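Local coordinates for TqaL (Neurospora crassa, PDB 7EEH), which belongs to the 2OG-Fe dioxygenase family of the cupin clan and binds an iron ion through two histidines and an aspartate, at residues 188-199 and 266-277. The protein carries 1 engineered substitution. Numbering follows the deposited sequence.
Sequences VDHTMTTYLGSK and EATRDMLIFFTR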
ATOM      1  N   VAL B 188      -6.115  29.364  19.989  1.00 22.29           N
ATOM      2  CA  VAL B 188      -5.002  29.104  19.078  1.00 18.74           C
ATOM      3  C   VAL B 188      -5.581  28.784  17.701  1.00 23.27           C
ATOM      4  O   VAL B 188      -6.758  29.061  17.438  1.00 21.89           O
ATOM      5  CB  VAL B 188      -4.102  27.970  19.617  1.00 22.09           C
ATOM      6  CG1 VAL B 188      -3.423  28.384  20.942  1.00 18.08           C
ATOM      7  CG2 VAL B 188      -4.910  26.701  19.828  1.00 18.39           C
ATOM      8  N   ASP B 189      -4.759  28.231  16.803  1.00 18.42           N
ATOM      9  CA  ASP B 189      -5.217  27.831  15.476  1.00 21.17           C
ATOM     10  C   ASP B 189      -5.545  26.345  15.386  1.00 20.72           C
ATOM     11  O   ASP B 189      -6.595  25.988  14.853  1.00 19.66           O
ATOM     12  CB  ASP B 189      -4.167  28.191  14.412  1.00 19.92           C
ATOM     13  CG  ASP B 189      -4.006  29.701  14.237  1.00 27.09           C
ATOM     14  OD1 ASP B 189      -5.035  30.385  14.044  1.00 21.46           O
ATOM     15  OD2 ASP B 189      -2.856  30.192  14.306  1.00 22.34           O
ATOM     16  N   HIS B 190      -4.654  25.474  15.868  1.00 18.86           N
ATOM     17  CA  HIS B 190      -4.850  24.027  15.822  1.00 21.15           C
ATOM     18  C   HIS B 190      -4.511  23.445  17.183  1.00 19.02           C
ATOM     19  O   HIS B 190      -3.468  23.775  17.753  1.00 18.82           O
ATOM     20  CB  HIS B 190      -3.954  23.350  14.769  1.00 20.31           C
ATOM     21  CG  HIS B 190      -4.100  23.908  13.392  1.00 18.13           C
ATOM     22  ND1 HIS B 190      -5.116  23.528  12.538  1.00 18.74           N
ATOM     23  CD2 HIS B 190      -3.347  24.802  12.709  1.00 21.54           C
ATOM     24  CE1 HIS B 190      -4.990  24.175  11.394  1.00 18.89           C
ATOM     25  NE2 HIS B 190      -3.925  24.959  11.473  1.00 20.82           N
ATOM     26  N   THR B 191      -5.371  22.567  17.688  1.00 18.67           N
ATOM     27  CA  THR B 191      -5.144  21.884  18.953  1.00 17.36           C
ATOM     28  C   THR B 191      -5.126  20.381  18.707  1.00 20.75           C
ATOM     29  O   THR B 191      -5.999  19.853  18.010  1.00 18.48           O
ATOM     30  CB  THR B 191      -6.232  22.207  20.000  1.00 20.98           C
ATOM     31  OG1 THR B 191      -6.246  23.608  20.295  1.00 20.76           O
ATOM     32  CG2 THR B 191      -5.958  21.416  21.314  1.00 19.60           C
HETATM   33  N   MSE B 192      -4.124  19.700  19.268  1.00 18.47           N
HETATM   34  CA  MSE B 192      -3.984  18.249  19.142  1.00 17.37           C
HETATM   35  C   MSE B 192      -3.850  17.663  20.549  1.00 16.68           C
HETATM   36  O   MSE B 192      -3.049  18.152  21.369  1.00 18.10           O
HETATM   37  CB  MSE B 192      -2.760  17.872  18.279  1.00 14.48           C
HETATM   38  CG  MSE B 192      -2.587  16.365  18.064  1.00 19.48           C
HETATM   39 SE   MSE B 192      -1.545  15.925  16.498  1.00 22.40          SE
HETATM   40  CE  MSE B 192       0.270  15.606  17.257  1.00 21.42           C
ATOM     41  N   THR B 193      -4.646  16.639  20.844  1.00 16.95           N
ATOM     42  CA  THR B 193      -4.622  15.957  22.134  1.00 17.48           C
ATOM     43  C   THR B 193      -4.395  14.476  21.889  1.00 19.12           C
ATOM     44  O   THR B 193      -5.202  13.823  21.216  1.00 19.40           O
ATOM     45  CB  THR B 193      -5.921  16.176  22.900  1.00 19.29           C
ATOM     46  OG1 THR B 193      -7.015  15.654  22.133  1.00 22.66           O
ATOM     47  CG2 THR B 193      -6.144  17.664  23.117  1.00 20.37           C
ATOM     48  N   THR B 194      -3.305  13.954  22.435  1.00 18.53           N
ATOM     49  CA  THR B 194      -2.864  12.593  22.191  1.00 17.72           C
ATOM     50  C   THR B 194      -2.800  11.875  23.530  1.00 19.28           C
ATOM     51  O   THR B 194      -2.229  12.397  24.490  1.00 16.12           O
ATOM     52  CB  THR B 194      -1.505  12.592  21.492  1.00 18.04           C
ATOM     53  OG1 THR B 194      -1.661  13.113  20.160  1.00 19.19           O
ATOM     54  CG2 THR B 194      -0.904  11.192  21.423  1.00 16.36           C
ATOM     55  N   TYR B 195      -3.416  10.703  23.593  1.00 17.59           N
ATOM     56  CA  TYR B 195      -3.560   9.936  24.818  1.00 17.52           C
ATOM     57  C   TYR B 195      -2.356   9.026  25.011  1.00 20.28           C
ATOM     58  O   TYR B 195      -1.974   8.285  24.101  1.00 20.25           O
ATOM     59  CB  TYR B 195      -4.849   9.129  24.734  1.00 18.53           C
ATOM     60  CG  TYR B 195      -5.091   8.073  25.769  1.00 20.29           C
ATOM     61  CD1 TYR B 195      -4.563   6.791  25.626  1.00 21.00           C
ATOM     62  CD2 TYR B 195      -5.921   8.326  26.851  1.00 23.27           C
ATOM     63  CE1 TYR B 195      -4.827   5.800  26.564  1.00 23.88           C
ATOM     64  CE2 TYR B 195      -6.188   7.347  27.793  1.00 23.60           C
ATOM     65  CZ  TYR B 195      -5.640   6.091  27.644  1.00 23.73           C
ATOM     66  OH  TYR B 195      -5.922   5.121  28.577  1.00 28.05           O
ATOM     67  N   LEU B 196      -1.760   9.082  26.195  1.00 16.73           N
ATOM     68  CA  LEU B 196      -0.620   8.233  26.504  1.00 18.71           C
ATOM     69  C   LEU B 196      -0.975   7.033  27.371  1.00 21.54           C
ATOM     70  O   LEU B 196      -0.333   5.986  27.241  1.00 23.52           O
ATOM     71  CB  LEU B 196       0.475   9.040  27.212  1.00 16.85           C
ATOM     72  CG  LEU B 196       1.126  10.141  26.378  1.00 21.35           C
ATOM     73  CD1 LEU B 196       2.239  10.828  27.202  1.00 22.01           C
ATOM     74  CD2 LEU B 196       1.650   9.531  25.066  1.00 17.32           C
ATOM     75  N   GLY B 197      -1.947   7.171  28.261  1.00 21.17           N
ATOM     76  CA  GLY B 197      -2.334   6.087  29.141  1.00 22.33           C
ATOM     77  C   GLY B 197      -3.299   6.604  30.188  1.00 25.29           C
ATOM     78  O   GLY B 197      -3.619   7.795  30.238  1.00 21.42           O
ATOM     79  N   SER B 198      -3.755   5.681  31.033  1.00 28.31           N
ATOM     80  CA  SER B 198      -4.634   6.018  32.147  1.00 31.59           C
ATOM     81  C   SER B 198      -4.611   4.900  33.188  1.00 34.08           C
ATOM     82  O   SER B 198      -4.056   3.824  32.959  1.00 30.86           O
ATOM     83  CB  SER B 198      -6.055   6.257  31.668  1.00 30.53           C
ATOM     84  OG  SER B 198      -6.670   5.035  31.299  1.00 34.90           O
ATOM     85  N   LYS B 199      -5.256   5.169  34.328  1.00 37.23           N
ATOM     86  CA  LYS B 199      -5.281   4.258  35.476  1.00 37.56           C
ATOM     87  C   LYS B 199      -6.640   4.356  36.154  1.00 40.19           C
ATOM     88  O   LYS B 199      -7.026   5.443  36.597  1.00 40.29           O
ATOM     89  CB  LYS B 199      -4.172   4.602  36.473  1.00 37.05           C
ATOM     90  CG  LYS B 199      -3.799   3.477  37.460  1.00 45.14           C
ATOM     91  CD  LYS B 199      -2.753   3.955  38.492  1.00 43.65           C
ATOM     92  CE  LYS B 199      -3.346   4.954  39.502  1.00 43.29           C
ATOM     93  NZ  LYS B 199      -2.393   5.364  40.580  1.00 43.29           N
ATOM     94  N   GLU B 266      -8.082   6.325  43.139  1.00 43.11           N
ATOM     95  CA  GLU B 266      -7.877   7.465  42.264  1.00 45.84           C
ATOM     96  C   GLU B 266      -7.832   7.014  40.808  1.00 40.45           C
ATOM     97  O   GLU B 266      -7.481   5.873  40.491  1.00 41.13           O
ATOM     98  CB  GLU B 266      -6.590   8.207  42.623  1.00 42.09           C
ATOM     99  CG  GLU B 266      -5.328   7.450  42.240  1.00 45.49           C
ATOM    100  CD  GLU B 266      -4.068   8.269  42.442  1.00 46.86           C
ATOM    101  OE1 GLU B 266      -4.144   9.316  43.125  1.00 50.15           O
ATOM    102  OE2 GLU B 266      -3.003   7.868  41.914  1.00 49.53           O
ATOM    103  N   ALA B 267      -8.200   7.925  39.919  1.00 40.19           N
ATOM    104  CA  ALA B 267      -8.091   7.703  38.487  1.00 38.09           C
ATOM    105  C   ALA B 267      -7.177   8.766  37.891  1.00 36.83           C
ATOM    106  O   ALA B 267      -7.274   9.945  38.240  1.00 37.39           O
ATOM    107  CB  ALA B 267      -9.469   7.738  37.818  1.00 37.85           C
ATOM    108  N   THR B 268      -6.286   8.346  36.994  1.00 36.08           N
ATOM    109  CA  THR B 268      -5.374   9.264  36.326  1.00 33.80           C
ATOM    110  C   THR B 268      -5.509   9.124  34.812  1.00 29.02           C
ATOM    111  O   THR B 268      -5.869   8.063  34.304  1.00 30.87           O
ATOM    112  CB  THR B 268      -3.924   9.007  36.744  1.00 28.38           C
ATOM    113  OG1 THR B 268      -3.530   7.699  36.315  1.00 33.61           O
ATOM    114  CG2 THR B 268      -3.779   9.087  38.247  1.00 35.12           C
ATOM    115  N   ARG B 269      -5.190  10.197  34.097  1.00 23.46           N
ATOM    116  CA  ARG B 269      -5.249  10.209  32.633  1.00 25.59           C
ATOM    117  C   ARG B 269      -4.058  11.003  32.129  1.00 24.27           C
ATOM    118  O   ARG B 269      -3.892  12.164  32.516  1.00 21.73           O
ATOM    119  CB  ARG B 269      -6.551  10.845  32.143  1.00 25.39           C
ATOM    120  CG  ARG B 269      -6.787  10.812  30.627  1.00 22.62           C
ATOM    121  CD  ARG B 269      -8.184  11.335  30.369  1.00 26.57           C
ATOM    122  NE  ARG B 269      -8.513  11.546  28.963  1.00 26.71           N
ATOM    123  CZ  ARG B 269      -8.480  12.716  28.334  1.00 30.92           C
ATOM    124  NH1 ARG B 269      -8.093  13.826  28.961  1.00 30.45           N
ATOM    125  NH2 ARG B 269      -8.846  12.770  27.057  1.00 22.45           N
ATOM    126  N   ASP B 270      -3.237  10.398  31.275  1.00 21.63           N
ATOM    127  CA  ASP B 270      -2.012  11.025  30.780  1.00 19.94           C
ATOM    128  C   ASP B 270      -2.199  11.463  29.328  1.00 22.39           C
ATOM    129  O   ASP B 270      -2.505  10.633  28.467  1.00 19.13           O
ATOM    130  CB  ASP B 270      -0.829  10.069  30.891  1.00 19.25           C
ATOM    131  CG  ASP B 270      -0.625   9.550  32.312  1.00 26.70           C
ATOM    132  OD1 ASP B 270      -1.066  10.226  33.261  1.00 23.32           O
ATOM    133  OD2 ASP B 270      -0.041   8.462  32.466  1.00 25.18           O
HETATM  134  N   MSE B 271      -1.982  12.752  29.062  1.00 20.86           N
HETATM  135  CA  MSE B 271      -2.166  13.351  27.733  1.00 21.64           C
HETATM  136  C   MSE B 271      -0.923  14.108  27.278  1.00 22.01           C
HETATM  137  O   MSE B 271      -0.165  14.615  28.108  1.00 18.12           O
HETATM  138  CB  MSE B 271      -3.335  14.348  27.730  1.00 20.35           C
HETATM  139  CG  MSE B 271      -4.704  13.790  28.106  1.00 23.49           C
HETATM  140 SE   MSE B 271      -5.283  12.282  27.022  1.00 27.03          SE
HETATM  141  CE  MSE B 271      -5.744  13.388  25.441  1.00 16.75           C
ATOM    142  N   LEU B 272      -0.730  14.208  25.968  1.00 17.96           N
ATOM    143  CA  LEU B 272       0.059  15.281  25.377  1.00 16.45           C
ATOM    144  C   LEU B 272      -0.924  16.254  24.736  1.00 20.70           C
ATOM    145  O   LEU B 272      -1.793  15.831  23.972  1.00 18.36           O
ATOM    146  CB  LEU B 272       1.048  14.738  24.341  1.00 17.56           C
ATOM    147  CG  LEU B 272       2.136  13.804  24.884  1.00 17.35           C
ATOM    148  CD1 LEU B 272       2.894  13.151  23.743  1.00 19.60           C
ATOM    149  CD2 LEU B 272       3.088  14.574  25.816  1.00 14.98           C
ATOM    150  N   ILE B 273      -0.810  17.540  25.067  1.00 18.61           N
ATOM    151  CA  ILE B 273      -1.717  18.564  24.553  1.00 18.19           C
ATOM    152  C   ILE B 273      -0.877  19.595  23.808  1.00 18.78           C
ATOM    153  O   ILE B 273      -0.044  20.283  24.415  1.00 17.48           O
ATOM    154  CB  ILE B 273      -2.545  19.218  25.666  1.00 16.75           C
ATOM    155  CG1 ILE B 273      -3.328  18.152  26.435  1.00 19.46           C
ATOM    156  CG2 ILE B 273      -3.490  20.262  25.078  1.00 18.98           C
ATOM    157  CD1 ILE B 273      -3.943  18.647  27.703  1.00 29.54           C
ATOM    158  N   PHE B 274      -1.084  19.690  22.490  1.00 16.42           N
ATOM    159  CA  PHE B 274      -0.338  20.587  21.611  1.00 15.76           C
ATOM    160  C   PHE B 274      -1.234  21.765  21.258  1.00 20.10           C
ATOM    161  O   PHE B 274      -2.262  21.572  20.605  1.00 17.70           O
ATOM    162  CB  PHE B 274       0.098  19.894  20.307  1.00 18.28           C
ATOM    163  CG  PHE B 274       0.876  18.595  20.489  1.00 19.02           C
ATOM    164  CD1 PHE B 274       0.242  17.435  20.882  1.00 16.28           C
ATOM    165  CD2 PHE B 274       2.231  18.540  20.183  1.00 21.49           C
ATOM    166  CE1 PHE B 274       0.940  16.241  21.024  1.00 17.10           C
ATOM    167  CE2 PHE B 274       2.948  17.351  20.310  1.00 21.64           C
ATOM    168  CZ  PHE B 274       2.295  16.197  20.737  1.00 23.65           C
ATOM    169  N   PHE B 275      -0.844  22.979  21.667  1.00 19.58           N
ATOM    170  CA  PHE B 275      -1.563  24.207  21.302  1.00 18.69           C
ATOM    171  C   PHE B 275      -0.712  24.966  20.294  1.00 20.86           C
ATOM    172  O   PHE B 275       0.315  25.539  20.674  1.00 20.98           O
ATOM    173  CB  PHE B 275      -1.815  25.108  22.507  1.00 20.03           C
ATOM    174  CG  PHE B 275      -2.658  24.512  23.605  1.00 20.88           C
ATOM    175  CD1 PHE B 275      -4.026  24.375  23.462  1.00 22.74           C
ATOM    176  CD2 PHE B 275      -2.084  24.182  24.833  1.00 21.30           C
ATOM    177  CE1 PHE B 275      -4.809  23.884  24.508  1.00 21.91           C
ATOM    178  CE2 PHE B 275      -2.862  23.690  25.879  1.00 21.92           C
ATOM    179  CZ  PHE B 275      -4.222  23.544  25.714  1.00 24.45           C
ATOM    180  N   THR B 276      -1.142  25.014  19.023  1.00 17.08           N
ATOM    181  CA  THR B 276      -0.330  25.604  17.962  1.00 17.10           C
ATOM    182  C   THR B 276      -1.018  26.819  17.345  1.00 19.04           C
ATOM    183  O   THR B 276      -2.177  26.733  16.921  1.00 17.72           O
ATOM    184  CB  THR B 276      -0.009  24.556  16.880  1.00 16.75           C
ATOM    185  OG1 THR B 276       0.781  23.510  17.464  1.00 17.95           O
ATOM    186  CG2 THR B 276       0.785  25.196  15.737  1.00 21.56           C
ATOM    187  N   ARG B 277      -0.293  27.940  17.262  1.00 21.57           N
ATOM    188  CA  ARG B 277      -0.855  29.167  16.698  1.00 20.79           C
ATOM    189  C   ARG B 277       0.227  29.980  16.001  1.00 22.44           C
ATOM    190  O   ARG B 277       1.425  29.781  16.226  1.00 22.41           O
ATOM    191  CB  ARG B 277      -1.528  30.023  17.771  1.00 20.75           C
ATOM    192  CG  ARG B 277      -0.567  30.482  18.898  1.00 20.37           C
ATOM    193  CD  ARG B 277      -1.181  31.626  19.707  1.00 23.00           C
ATOM    194  NE  ARG B 277      -0.392  31.971  20.897  1.00 26.18           N
ATOM    195  CZ  ARG B 277       0.772  32.620  20.864  1.00 29.28           C
ATOM    196  NH1 ARG B 277       1.299  33.009  19.706  1.00 24.87           N
ATOM    197  NH2 ARG B 277       1.412  32.899  21.991  1.00 26.51           N
TER
HETATM  198  O   HOH W   1      -1.213   6.944  37.994  1.00 40.82           O
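Met192 and Phe274 meet side by side in a hydrogen-bonded pair of two antiparallel strands, 190-199 and 267-277, neighbours in the large sheet of this cupin-type fold. With CG anti to the backbone N (chi1 -178°) and a turn about the CG-SE bond (chi3 98°), selenomethionine Met192 brings CE over one face of the Phe274 ring, 4.0 Å from the centroid, a CH-pi contact. Further along, at the bulge, Leu196 CD1 packs on Leu272 CG at 3.8 Å. On the other face of the sheet, Met271, also selenomethionine, folds back until its SE lies 3.9 Å from Tyr195 CB and obliquely beside the ring, while the same selenium sits 3.5 Å above the centre of the Arg269 guanidinium plane. A classic beta bulge interrupts the ladder where Leu196 and Gly197 both face Asp270; a second closes its end, where Asp189 N and His190 N both donate to Thr276 O, the His190 bond nearly straight (172°). Helix 128-141 packs against Leu272 and Phe274; the opposite face, with Thr191 and Phe275, looks toward the iron held by His184, Asp186 and His253. Thr191 OG1 hydrogen-bonds Asp186 OD2, probably helping to position this ligand. At the far end, Lys199 NZ forms a salt bridge with Glu266 OE2 at 2.9 Å, using that oxygen's anti lone pair.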